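Local coordinates for Abbfa_003403 (PDB 4ZXH), which is a four-domain nonribosomal peptide synthetase that probably activates an amino acid, loads it on its carrier domain, condenses it with a donor and releases the product, at residues Val245-Asp250 with Phe256-Ser261; Ala431-Gln436 with Val804-Met809; Thr720-Leu725 with Ile893-Val898; Gly740-Asp745 with Leu955-Phe960. All blocks are in the same frame, centred on the assembly; numbering follows the deposited sequence.

In the fold
The four contacts follow the chain from the condensation domain into the adenylation domain. Interaction 1 packs two consecutive helices of the condensation domain. Interaction 2, its centre about 23 Å away, uses helix 428-447 of the same domain to meet a loop of the adenylation domain. Interactions 3 and 4 lie about 55 and about 49 Å from interaction 1, centre to centre. Both join the large part of the adenylation domain to its C-terminal part, with centres about 11 Å apart, and they touch where Val897 packs on Leu955 and Phe960. Interactions 2, 3 and 4 alternate their segments along the chain. Interaction 1 therefore lies within one domain, whereas the others cross domain or subdomain boundaries.

Interaction 1 (Val245-Asp250 with Phe256-Ser261); sequences VNLAKD and FGLVLS
Leu258 carries this contact, sending its CD2 methyl against the neighbouring helical turn at Leu247 and Ala248. The closest approach is from Leu258 CD2 to the backbone nitrogen Ala248 N, at 3.9 Å, so the methyl rests on the main chain as much as on side chains. The same methyl, Leu258 CD2, is 4.1 Å from Leu247 CB and 4.3 Å from Ala248 CB.

Leu247 adds a second contact, from side chain to side chain. Its CG stands anti to the backbone N (chi1 -173°), which carries the branch forward until Leu247 CD2 lies 4.2 Å from Leu258 CD1. The two leucine side chains run across each other at roughly a right angle and meet through methyl groups, an arrangement held by van der Waals contact and the exclusion of water. All three residues are buried.

One turn along the second helix, Ser261 OG bonds back to Gly257 O at 3.1 Å, which ties the serine hydroxyl to its own helix. Ser261 N reaches the same carbonyl oxygen from the opposite face of its plane. Around the leucine, Thr317 of helix 313-329, Met445 of helix 428-447 and Ile253 of the connecting loop complete the mostly apolar surroundings. The result is a pair of sequence-adjacent helices, 238-249 and 255-271, joined by a short link and packed through their buried faces within the condensation domain, whose fold is related to that of CoA-dependent acyltransferases.

Interaction 2 (Ala431-Gln436 with Val804-Met809); sequences AENMVQ and VPPGVM
Asn433, on a helix of the condensation domain, reaches the turn around Pro806 in the adenylation domain. The contact is part of the interface between these domains, with one side-chain-to-backbone hydrogen bond across it. Val804 is held by partners outside the contact: its O receives a hydrogen bond from Tyr462 OH, and its backbone pairs with Val796. Pro805 then opens a type II beta turn that ends at Val808.

Pro806, the second residue of the turn, makes the contact. Its carbonyl oxygen accepts the hydrogen bond, with Asn433 ND2 3.0 Å from Pro806 O and an N-H...O angle of 130°. The bond is bent, and the donor sits above the carbonyl plane (72° out of it), away from the lone-pair directions. On the asparagine side the oxygen lies close to the amide plane, so the amide presents an N-H edge-on. The amide oxygen Asn433 OD1 stands by the CB-CG edge of the ring, 3.9 Å from Pro806 CB. A first torsion of -158°, placing CG roughly anti to the backbone N, extends the amide from helix to turn.

Gly807 follows with a positive phi, as suits the third position of a type II turn, Asn433 ND2 being 4.3 Å from Gly807 N. Gly807 and Val808 then both face Leu855, forming a G1 beta bulge that leads into strand 809-816. Thr857 also touches Asn433. Helix 428-447 is backed by strands 229-235 and 414-422, while the loop bridges strands 792-797 and 809-816 beside strand 846-855.

Interaction 3 (Thr720-Leu725 with Ile893-Val898); sequences TWKMLL and ITDAVV
Lys722 brings its last methylenes over one face of the Asp895 carboxylate and its ammonium in front of the two oxygens, nearer the plane; these two residues make up the whole contact. The ammonium stands almost evenly between the oxygens: Lys722 NZ is 3.7 Å from Asp895 OD2 and 3.8 Å from Asp895 OD1. At that separation the salt bridge is long, an electrostatic attraction without a directed hydrogen bond. The lysine chain is extended beyond CG and crosses the aspartate at about a right angle, and over the face Lys722 CD comes to 4.1 Å from Asp895 OD2.

The aspartate is also engaged on its own strand, where Ala896 N gives a weak hydrogen bond to Asp895 OD1 at 3.0 Å. A second lysine, Lys888 of helix 880-888, forms a long, weak ion pair with the same oxygen. Two positive groups near one buried carboxylate probably favour its charged form.

The bridge spans the two parts of the adenylation domain, which in this enzyme family rotate against each other during catalysis. On one side, helix 718-725 packs on helix 699-709 through Leu724 and Met723. On the other, strand 893-903 is an outer strand of a three-stranded sheet, paired with 907-916 and covered by helix 880-888.

Interaction 4 (Gly740-Asp745 with Leu955-Phe960); sequences GGEALD and LDRKAF
Glu742 grips the chain at Leu955 through a single oxygen, and this is the close part of the contact. Leu955 N donates to Glu742 OE2 at 2.9 Å, with an N-H...O angle of 133°. The N-H comes from above the carboxylate plane, 44° out of it. Beside the same oxygen, close to the carboxylate plane, Leu955 CB lies 3.4 Å from Glu742 OE2, and Leu955 CG is 4.1 Å from Glu742 OE1. The glutamate, extended beyond CG, crosses the leucine side chain at about a right angle.

The looser part belongs to Arg957. Its NH1 points at the shared oxygen from the guanidinium edge, and the distance from Arg957 NH1 to Glu742 OE2 is 3.5 Å. This bond is weak, though part of a salt bridge. An arginine chain extended from CG to NE brings the group there. The backbone N-H and the positive charge thus reach one oxygen from opposite sides of the carboxylate plane, at a contact whose residues are all partly exposed to solvent.

The contact links the large part of the adenylation domain to the segment following its small C-terminal part; these parts change their mutual orientation in this family. Gly740-Asp745 runs from strand 735-740 into helix 746-753, with Asp745 at the N-cap position. Leu955-Phe960 lies against strand 893-903: Arg957 packs on Leu899, and Phe960 meets Tyr913 of strand 907-916 edge-to-face.

Interaction 1 (Val245-Asp250 with Phe256-Ser261)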
loop_
_atom_site.group_PDB
_atom_site.type_symbol
_atom_site.label_atom_id
_atom_site.label_comp_id
_atom_site.label_asym_id
_atom_site.label_seq_id
_atom_site.Cartn_x
_atom_site.Cartn_y
_atom_site.Cartn_z
ATOM N N VAL A 245 1.152 -33.502 22.976
ATOM C CA VAL A 245 1.838 -33.573 24.271
ATOM C C VAL A 245 2.870 -34.704 24.306
ATOM O O VAL A 245 3.990 -34.516 24.781
ATOM C CB VAL A 245 0.842 -33.767 25.446
ATOM C CG1 VAL A 245 1.585 -34.144 26.728
ATOM C CG2 VAL A 245 0.003 -32.509 25.660
ATOM N N ASN A 246 2.505 -35.873 23.792
ATOM C CA ASN A 246 3.445 -36.988 23.758
ATOM C C ASN A 246 4.556 -36.748 22.749
ATOM O O ASN A 246 5.712 -37.056 23.015
ATOM C CB ASN A 246 2.728 -38.306 23.451
ATOM C CG ASN A 246 1.840 -38.769 24.598
ATOM O OD1 ASN A 246 1.984 -38.320 25.740
ATOM N ND2 ASN A 246 0.917 -39.672 24.298
ATOM N N LEU A 247 4.203 -36.185 21.598
ATOM C CA LEU A 247 5.184 -35.862 20.561
ATOM C C LEU A 247 6.173 -34.801 21.049
ATOM O O LEU A 247 7.333 -34.787 20.642
ATOM C CB LEU A 247 4.480 -35.385 19.289
ATOM C CG LEU A 247 5.354 -35.159 18.052
ATOM C CD1 LEU A 247 6.042 -36.457 17.632
ATOM C CD2 LEU A 247 4.560 -34.557 16.890
ATOM N N ALA A 248 5.704 -33.908 21.919
ATOM C CA ALA A 248 6.578 -32.922 22.548
ATOM C C ALA A 248 7.617 -33.627 23.413
ATOM O O ALA A 248 8.789 -33.245 23.430
ATOM C CB ALA A 248 5.768 -31.931 23.383
ATOM N N LYS A 249 7.181 -34.667 24.119
ATOM C CA LYS A 249 8.066 -35.433 24.985
ATOM C C LYS A 249 9.032 -36.306 24.173
ATOM O O LYS A 249 10.116 -36.640 24.649
ATOM C CB LYS A 249 7.247 -36.290 25.949
ATOM N N ASP A 250 8.641 -36.655 22.945
ATOM C CA ASP A 250 9.462 -37.496 22.063
ATOM C C ASP A 250 10.539 -36.678 21.344
ATOM O O ASP A 250 11.330 -37.218 20.558
ATOM C CB ASP A 250 8.586 -38.226 21.037
ATOM N N PHE A 256 4.665 -25.559 23.450
ATOM C CA PHE A 256 4.625 -24.261 22.794
ATOM C C PHE A 256 5.448 -24.302 21.535
ATOM O O PHE A 256 5.022 -23.815 20.485
ATOM C CB PHE A 256 5.146 -23.152 23.700
ATOM C CG PHE A 256 5.419 -21.867 22.967
ATOM C CD1 PHE A 256 4.378 -21.126 22.430
ATOM C CD2 PHE A 256 6.709 -21.405 22.797
ATOM C CE1 PHE A 256 4.611 -19.958 21.736
ATOM C CE2 PHE A 256 6.947 -20.226 22.110
ATOM C CZ PHE A 256 5.892 -19.504 21.579
ATOM N N GLY A 257 6.636 -24.887 21.647
ATOM C CA GLY A 257 7.536 -25.000 20.516
ATOM C C GLY A 257 6.931 -25.839 19.409
ATOM O O GLY A 257 7.106 -25.548 18.230
ATOM N N LEU A 258 6.205 -26.883 19.784
ATOM C CA LEU A 258 5.649 -27.788 18.792
ATOM C C LEU A 258 4.602 -27.080 17.956
ATOM O O LEU A 258 4.592 -27.181 16.734
ATOM C CB LEU A 258 5.045 -29.016 19.470
ATOM C CG LEU A 258 4.562 -30.166 18.590
ATOM C CD1 LEU A 258 5.651 -30.602 17.640
ATOM C CD2 LEU A 258 4.132 -31.327 19.467
ATOM N N VAL A 259 3.718 -26.353 18.623
ATOM C CA VAL A 259 2.617 -25.718 17.933
ATOM C C VAL A 259 3.145 -24.567 17.096
ATOM O O VAL A 259 2.620 -24.267 16.024
ATOM C CB VAL A 259 1.551 -25.229 18.935
ATOM C CG1 VAL A 259 0.459 -24.414 18.239
ATOM C CG2 VAL A 259 0.957 -26.416 19.691
ATOM N N LEU A 260 4.200 -23.921 17.568
ATOM C CA LEU A 260 4.786 -22.832 16.790
ATOM C C LEU A 260 5.336 -23.407 15.488
ATOM O O LEU A 260 5.095 -22.858 14.414
ATOM C CB LEU A 260 5.878 -22.113 17.582
ATOM C CG LEU A 260 6.628 -21.013 16.831
ATOM C CD1 LEU A 260 5.655 -19.940 16.423
ATOM C CD2 LEU A 260 7.756 -20.432 17.663
ATOM N N SER A 261 6.045 -24.532 15.588
ATOM C CA SER A 261 6.531 -25.255 14.410
ATOM C C SER A 261 5.405 -25.550 13.426
ATOM O O SER A 261 5.539 -25.310 12.222
ATOM C CB SER A 261 7.205 -26.559 14.817
ATOM O OG SER A 261 8.411 -26.286 15.499
#

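Interaction 2 (Ala431-Gln436 with Val804-Met809)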
loop_
_atom_site.group_PDB
_atom_site.type_symbol
_atom_site.label_atom_id
_atom_site.label_comp_id
_atom_site.label_asym_id
_atom_site.label_seq_id
_atom_site.Cartn_x
_atom_site.Cartn_y
_atom_site.Cartn_z
ATOM N N ALA A 431 -10.727 -17.623 7.294
ATOM C CA ALA A 431 -10.302 -17.891 8.658
ATOM C C ALA A 431 -10.625 -19.334 8.982
ATOM O O ALA A 431 -9.775 -20.063 9.503
ATOM C CB ALA A 431 -10.970 -16.950 9.632
ATOM N N GLU A 432 -11.847 -19.750 8.640
ATOM C CA GLU A 432 -12.279 -21.121 8.884
ATOM C C GLU A 432 -11.309 -22.082 8.216
ATOM O O GLU A 432 -10.843 -23.040 8.839
ATOM C CB GLU A 432 -13.717 -21.343 8.409
ATOM C CG GLU A 432 -14.221 -22.773 8.594
ATOM C CD GLU A 432 -14.384 -23.201 10.063
ATOM O OE1 GLU A 432 -14.634 -22.339 10.937
ATOM O OE2 GLU A 432 -14.242 -24.415 10.343
ATOM N N ASN A 433 -10.957 -21.785 6.973
ATOM C CA ASN A 433 -9.961 -22.560 6.242
ATOM C C ASN A 433 -8.588 -22.674 6.889
ATOM O O ASN A 433 -8.018 -23.767 6.920
ATOM C CB ASN A 433 -9.759 -21.979 4.857
ATOM C CG ASN A 433 -9.202 -22.979 3.912
ATOM O OD1 ASN A 433 -9.668 -24.117 3.858
ATOM N ND2 ASN A 433 -8.112 -22.610 3.243
ATOM N N MET A 434 -8.041 -21.546 7.349
ATOM C CA MET A 434 -6.773 -21.557 8.067
ATOM C C MET A 434 -6.856 -22.445 9.306
ATOM O O MET A 434 -5.905 -23.163 9.620
ATOM C CB MET A 434 -6.360 -20.139 8.457
ATOM C CG MET A 434 -5.562 -19.405 7.392
ATOM S SD MET A 434 -5.046 -17.723 7.825
ATOM C CE MET A 434 -6.532 -16.814 7.417
ATOM N N VAL A 435 -7.988 -22.414 10.001
ATOM C CA VAL A 435 -8.125 -23.254 11.184
ATOM C C VAL A 435 -8.137 -24.724 10.789
ATOM O O VAL A 435 -7.435 -25.539 11.393
ATOM C CB VAL A 435 -9.381 -22.904 11.989
ATOM C CG1 VAL A 435 -9.671 -23.977 13.030
ATOM C CG2 VAL A 435 -9.190 -21.549 12.658
ATOM N N GLN A 436 -8.889 -25.056 9.745
ATOM C CA GLN A 436 -8.960 -26.446 9.300
ATOM C C GLN A 436 -7.600 -26.954 8.833
ATOM O O GLN A 436 -7.282 -28.125 9.018
ATOM C CB GLN A 436 -10.005 -26.606 8.198
ATOM C CG GLN A 436 -11.428 -26.458 8.715
ATOM C CD GLN A 436 -12.474 -26.782 7.672
ATOM O OE1 GLN A 436 -12.161 -26.945 6.487
ATOM N NE2 GLN A 436 -13.731 -26.872 8.106
ATOM N N VAL A 804 -3.854 -28.472 -4.810
ATOM C CA VAL A 804 -3.534 -27.526 -3.738
ATOM C C VAL A 804 -4.663 -27.414 -2.706
ATOM O O VAL A 804 -5.820 -27.713 -3.004
ATOM C CB VAL A 804 -3.221 -26.124 -4.302
ATOM C CG1 VAL A 804 -2.040 -26.196 -5.243
ATOM C CG2 VAL A 804 -4.436 -25.535 -4.989
ATOM N N PRO A 805 -4.326 -27.005 -1.474
ATOM C CA PRO A 805 -5.397 -26.747 -0.504
ATOM C C PRO A 805 -6.152 -25.488 -0.901
ATOM O O PRO A 805 -5.609 -24.690 -1.661
ATOM C CB PRO A 805 -4.650 -26.545 0.823
ATOM C CG PRO A 805 -3.225 -26.944 0.560
ATOM C CD PRO A 805 -2.988 -26.786 -0.898
ATOM N N PRO A 806 -7.384 -25.303 -0.404
ATOM C CA PRO A 806 -8.059 -24.036 -0.717
ATOM C C PRO A 806 -7.263 -22.830 -0.203
ATOM O O PRO A 806 -6.504 -22.969 0.762
ATOM C CB PRO A 806 -9.401 -24.166 0.001
ATOM C CG PRO A 806 -9.603 -25.655 0.180
ATOM C CD PRO A 806 -8.233 -26.218 0.380
ATOM N N GLY A 807 -7.408 -21.680 -0.864
ATOM C CA GLY A 807 -6.736 -20.455 -0.455
ATOM C C GLY A 807 -5.309 -20.333 -0.963
ATOM O O GLY A 807 -4.641 -19.330 -0.709
ATOM N N VAL A 808 -4.852 -21.349 -1.693
ATOM C CA VAL A 808 -3.458 -21.463 -2.106
ATOM C C VAL A 808 -3.304 -21.227 -3.623
ATOM O O VAL A 808 -4.247 -21.434 -4.393
ATOM C CB VAL A 808 -2.911 -22.861 -1.704
ATOM C CG1 VAL A 808 -1.461 -23.074 -2.142
ATOM C CG2 VAL A 808 -3.054 -23.070 -0.208
ATOM N N MET A 809 -2.130 -20.783 -4.065
ATOM C CA MET A 809 -1.936 -20.558 -5.494
ATOM C C MET A 809 -1.157 -21.672 -6.181
ATOM O O MET A 809 -0.309 -22.340 -5.570
ATOM C CB MET A 809 -1.256 -19.210 -5.725
ATOM C CG MET A 809 -2.066 -18.079 -5.130
ATOM S SD MET A 809 -2.060 -16.598 -6.137
ATOM C CE MET A 809 -2.462 -17.294 -7.722
#

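Interaction 3 (Thr720-Leu725 with Ile893-Val898)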
loop_
_atom_site.group_PDB
_atom_site.type_symbol
_atom_site.label_atom_id
_atom_site.label_comp_id
_atom_site.label_asym_id
_atom_site.label_seq_id
_atom_site.Cartn_x
_atom_site.Cartn_y
_atom_site.Cartn_z
ATOM N N THR A 720 -10.608 -3.198 -26.933
ATOM C CA THR A 720 -11.711 -2.698 -27.744
ATOM C C THR A 720 -12.783 -2.061 -26.861
ATOM O O THR A 720 -13.300 -0.989 -27.183
ATOM C CB THR A 720 -12.354 -3.811 -28.588
ATOM O OG1 THR A 720 -11.339 -4.599 -29.221
ATOM C CG2 THR A 720 -13.243 -3.221 -29.650
ATOM N N TRP A 721 -13.115 -2.710 -25.746
ATOM C CA TRP A 721 -14.149 -2.173 -24.852
ATOM C C TRP A 721 -13.737 -0.819 -24.301
ATOM O O TRP A 721 -14.559 0.098 -24.243
ATOM C CB TRP A 721 -14.455 -3.129 -23.701
ATOM C CG TRP A 721 -15.187 -4.374 -24.117
ATOM C CD1 TRP A 721 -14.711 -5.652 -24.076
ATOM C CD2 TRP A 721 -16.521 -4.463 -24.644
ATOM N NE1 TRP A 721 -15.665 -6.536 -24.542
ATOM C CE2 TRP A 721 -16.788 -5.828 -24.904
ATOM C CE3 TRP A 721 -17.518 -3.522 -24.931
ATOM C CZ2 TRP A 721 -17.993 -6.277 -25.429
ATOM C CZ3 TRP A 721 -18.715 -3.964 -25.449
ATOM C CH2 TRP A 721 -18.948 -5.329 -25.690
ATOM N N LYS A 722 -12.467 -0.696 -23.905
ATOM C CA LYS A 722 -11.914 0.594 -23.478
ATOM C C LYS A 722 -12.079 1.617 -24.593
ATOM O O LYS A 722 -12.534 2.732 -24.344
ATOM C CB LYS A 722 -10.430 0.480 -23.081
ATOM C CG LYS A 722 -10.173 -0.234 -21.753
ATOM C CD LYS A 722 -8.712 -0.667 -21.604
ATOM C CE LYS A 722 -8.512 -1.608 -20.400
ATOM N NZ LYS A 722 -7.149 -2.245 -20.403
ATOM N N MET A 723 -11.730 1.230 -25.822
ATOM C CA MET A 723 -11.808 2.144 -26.971
ATOM C C MET A 723 -13.227 2.705 -27.146
ATOM O O MET A 723 -13.426 3.910 -27.362
ATOM C CB MET A 723 -11.357 1.439 -28.255
ATOM C CG MET A 723 -11.351 2.343 -29.481
ATOM S SD MET A 723 -10.941 1.498 -31.028
ATOM C CE MET A 723 -12.460 0.609 -31.350
ATOM N N LEU A 724 -14.203 1.813 -27.014
ATOM C CA LEU A 724 -15.616 2.148 -27.112
ATOM C C LEU A 724 -16.075 3.120 -26.022
ATOM O O LEU A 724 -16.705 4.132 -26.314
ATOM C CB LEU A 724 -16.429 0.861 -27.048
ATOM C CG LEU A 724 -17.719 0.720 -27.840
ATOM C CD1 LEU A 724 -17.531 1.136 -29.288
ATOM C CD2 LEU A 724 -18.126 -0.728 -27.768
ATOM N N LEU A 725 -15.751 2.826 -24.768
ATOM C CA LEU A 725 -16.183 3.687 -23.666
ATOM C C LEU A 725 -15.508 5.046 -23.724
ATOM O O LEU A 725 -16.088 6.048 -23.314
ATOM C CB LEU A 725 -15.905 3.027 -22.313
ATOM C CG LEU A 725 -16.581 1.664 -22.138
ATOM C CD1 LEU A 725 -16.205 1.026 -20.822
ATOM C CD2 LEU A 725 -18.099 1.762 -22.290
ATOM N N ILE A 893 -6.141 10.118 -15.769
ATOM C CA ILE A 893 -5.660 8.807 -16.166
ATOM C C ILE A 893 -6.742 7.988 -16.870
ATOM O O ILE A 893 -7.880 7.905 -16.400
ATOM C CB ILE A 893 -5.158 8.024 -14.954
ATOM C CG1 ILE A 893 -4.195 8.880 -14.140
ATOM C CG2 ILE A 893 -4.473 6.750 -15.408
ATOM C CD1 ILE A 893 -2.776 8.813 -14.614
ATOM N N THR A 894 -6.353 7.366 -17.979
ATOM C CA THR A 894 -7.242 6.646 -18.887
ATOM C C THR A 894 -6.905 5.174 -18.879
ATOM O O THR A 894 -7.762 4.321 -19.119
ATOM C CB THR A 894 -7.117 7.179 -20.341
ATOM O OG1 THR A 894 -7.554 8.546 -20.397
ATOM C CG2 THR A 894 -7.941 6.343 -21.314
ATOM N N ASP A 895 -5.635 4.880 -18.623
ATOM C CA ASP A 895 -5.165 3.506 -18.502
ATOM C C ASP A 895 -3.838 3.481 -17.741
ATOM O O ASP A 895 -3.169 4.506 -17.608
ATOM C CB ASP A 895 -5.016 2.856 -19.875
ATOM C CG ASP A 895 -5.165 1.339 -19.837
ATOM O OD1 ASP A 895 -5.490 0.772 -18.766
ATOM O OD2 ASP A 895 -4.956 0.706 -20.900
ATOM N N ALA A 896 -3.473 2.313 -17.223
ATOM C CA ALA A 896 -2.249 2.183 -16.448
ATOM C C ALA A 896 -1.764 0.742 -16.508
ATOM O O ALA A 896 -2.556 -0.191 -16.528
ATOM C CB ALA A 896 -2.468 2.629 -14.987
ATOM N N VAL A 897 -0.455 0.571 -16.561
ATOM C CA VAL A 897 0.137 -0.748 -16.504
ATOM C C VAL A 897 1.325 -0.652 -15.561
ATOM O O VAL A 897 2.118 0.295 -15.644
ATOM C CB VAL A 897 0.576 -1.239 -17.907
ATOM C CG1 VAL A 897 1.603 -2.353 -17.802
ATOM C CG2 VAL A 897 -0.614 -1.688 -18.714
ATOM N N VAL A 898 1.440 -1.608 -14.651
ATOM C CA VAL A 898 2.527 -1.605 -13.687
ATOM C C VAL A 898 3.337 -2.874 -13.862
ATOM O O VAL A 898 2.774 -3.971 -13.903
ATOM C CB VAL A 898 2.003 -1.504 -12.235
ATOM C CG1 VAL A 898 3.148 -1.522 -11.250
ATOM C CG2 VAL A 898 1.178 -0.245 -12.052
#

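Interaction 4 (Gly740-Asp745 with Leu955-Phe960)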
loop_
_atom_site.group_PDB
_atom_site.type_symbol
_atom_site.label_atom_id
_atom_site.label_comp_id
_atom_site.label_asym_id
_atom_site.label_seq_id
_atom_site.Cartn_x
_atom_site.Cartn_y
_atom_site.Cartn_z
ATOM N N GLY A 740 -12.914 -11.085 -23.089
ATOM C CA GLY A 740 -11.936 -12.145 -22.891
ATOM C C GLY A 740 -10.554 -11.817 -23.421
ATOM O O GLY A 740 -10.367 -10.781 -24.052
ATOM N N GLY A 741 -9.588 -12.698 -23.156
ATOM C CA GLY A 741 -8.237 -12.556 -23.683
ATOM C C GLY A 741 -7.252 -11.969 -22.689
ATOM O O GLY A 741 -6.065 -12.302 -22.689
ATOM N N GLU A 742 -7.759 -11.073 -21.850
ATOM C CA GLU A 742 -6.999 -10.487 -20.760
ATOM C C GLU A 742 -7.856 -10.383 -19.503
ATOM O O GLU A 742 -9.072 -10.567 -19.551
ATOM C CB GLU A 742 -6.476 -9.116 -21.154
ATOM C CG GLU A 742 -5.144 -9.168 -21.852
ATOM C CD GLU A 742 -4.594 -7.792 -22.154
ATOM O OE1 GLU A 742 -5.390 -6.844 -22.381
ATOM O OE2 GLU A 742 -3.353 -7.661 -22.125
ATOM N N ALA A 743 -7.224 -10.097 -18.374
ATOM C CA ALA A 743 -7.956 -9.990 -17.122
ATOM C C ALA A 743 -8.963 -8.848 -17.196
ATOM O O ALA A 743 -8.712 -7.820 -17.830
ATOM C CB ALA A 743 -7.003 -9.789 -15.962
ATOM N N LEU A 744 -10.120 -9.050 -16.581
ATOM C CA LEU A 744 -11.107 -7.993 -16.481
ATOM C C LEU A 744 -10.916 -7.288 -15.141
ATOM O O LEU A 744 -11.104 -7.892 -14.077
ATOM C CB LEU A 744 -12.525 -8.551 -16.616
ATOM C CG LEU A 744 -13.693 -7.575 -16.467
ATOM C CD1 LEU A 744 -13.603 -6.491 -17.501
ATOM C CD2 LEU A 744 -14.999 -8.312 -16.622
ATOM N N ASP A 745 -10.503 -6.025 -15.194
ATOM C CA ASP A 745 -10.309 -5.233 -13.983
ATOM C C ASP A 745 -11.639 -4.649 -13.532
ATOM O O ASP A 745 -12.561 -4.496 -14.333
ATOM C CB ASP A 745 -9.270 -4.115 -14.193
ATOM C CG ASP A 745 -9.540 -3.270 -15.432
ATOM O OD1 ASP A 745 -9.769 -3.843 -16.523
ATOM O OD2 ASP A 745 -9.566 -2.029 -15.310
ATOM N N LEU A 955 -2.601 -6.122 -24.479
ATOM C CA LEU A 955 -1.442 -5.320 -24.081
ATOM C C LEU A 955 -0.154 -6.114 -24.273
ATOM O O LEU A 955 -0.027 -7.262 -23.803
ATOM C CB LEU A 955 -1.555 -4.872 -22.621
ATOM C CG LEU A 955 -2.633 -3.850 -22.269
ATOM C CD1 LEU A 955 -2.740 -3.730 -20.767
ATOM C CD2 LEU A 955 -2.294 -2.517 -22.872
ATOM N N ASP A 956 0.800 -5.501 -24.959
ATOM C CA ASP A 956 2.075 -6.145 -25.230
ATOM C C ASP A 956 3.141 -5.768 -24.193
ATOM O O ASP A 956 4.089 -5.040 -24.500
ATOM C CB ASP A 956 2.540 -5.779 -26.635
ATOM C CG ASP A 956 3.663 -6.673 -27.131
ATOM O OD1 ASP A 956 4.000 -7.642 -26.400
ATOM O OD2 ASP A 956 4.205 -6.397 -28.238
ATOM N N ARG A 957 2.985 -6.279 -22.975
ATOM C CA ARG A 957 3.864 -5.931 -21.848
ATOM C C ARG A 957 5.381 -6.027 -22.134
ATOM O O ARG A 957 6.155 -5.208 -21.635
ATOM C CB ARG A 957 3.494 -6.796 -20.625
ATOM C CG ARG A 957 2.183 -6.356 -19.952
ATOM C CD ARG A 957 1.817 -7.209 -18.754
ATOM N NE ARG A 957 0.615 -6.746 -18.061
ATOM C CZ ARG A 957 -0.621 -6.868 -18.544
ATOM N NH1 ARG A 957 -0.821 -7.422 -19.740
ATOM N NH2 ARG A 957 -1.657 -6.424 -17.837
ATOM N N LYS A 958 5.803 -6.997 -22.944
ATOM C CA LYS A 958 7.224 -7.118 -23.303
ATOM C C LYS A 958 7.745 -5.889 -24.084
ATOM O O LYS A 958 8.957 -5.630 -24.129
ATOM C CB LYS A 958 7.464 -8.404 -24.115
ATOM N N ALA A 959 6.827 -5.115 -24.663
ATOM C CA ALA A 959 7.195 -4.032 -25.574
ATOM C C ALA A 959 7.157 -2.621 -24.964
ATOM O O ALA A 959 7.449 -1.640 -25.667
ATOM C CB ALA A 959 6.311 -4.072 -26.773
ATOM N N PHE A 960 6.775 -2.505 -23.691
ATOM C CA PHE A 960 6.904 -1.223 -22.998
ATOM C C PHE A 960 8.379 -0.830 -22.869
ATOM O O PHE A 960 9.241 -1.684 -22.670
ATOM C CB PHE A 960 6.243 -1.279 -21.622
ATOM C CG PHE A 960 4.737 -1.263 -21.671
ATOM C CD1 PHE A 960 4.039 -2.227 -22.376
ATOM C CD2 PHE A 960 4.019 -0.284 -21.010
ATOM C CE1 PHE A 960 2.661 -2.204 -22.424
ATOM C CE2 PHE A 960 2.638 -0.263 -21.056
ATOM C CZ PHE A 960 1.961 -1.218 -21.760
#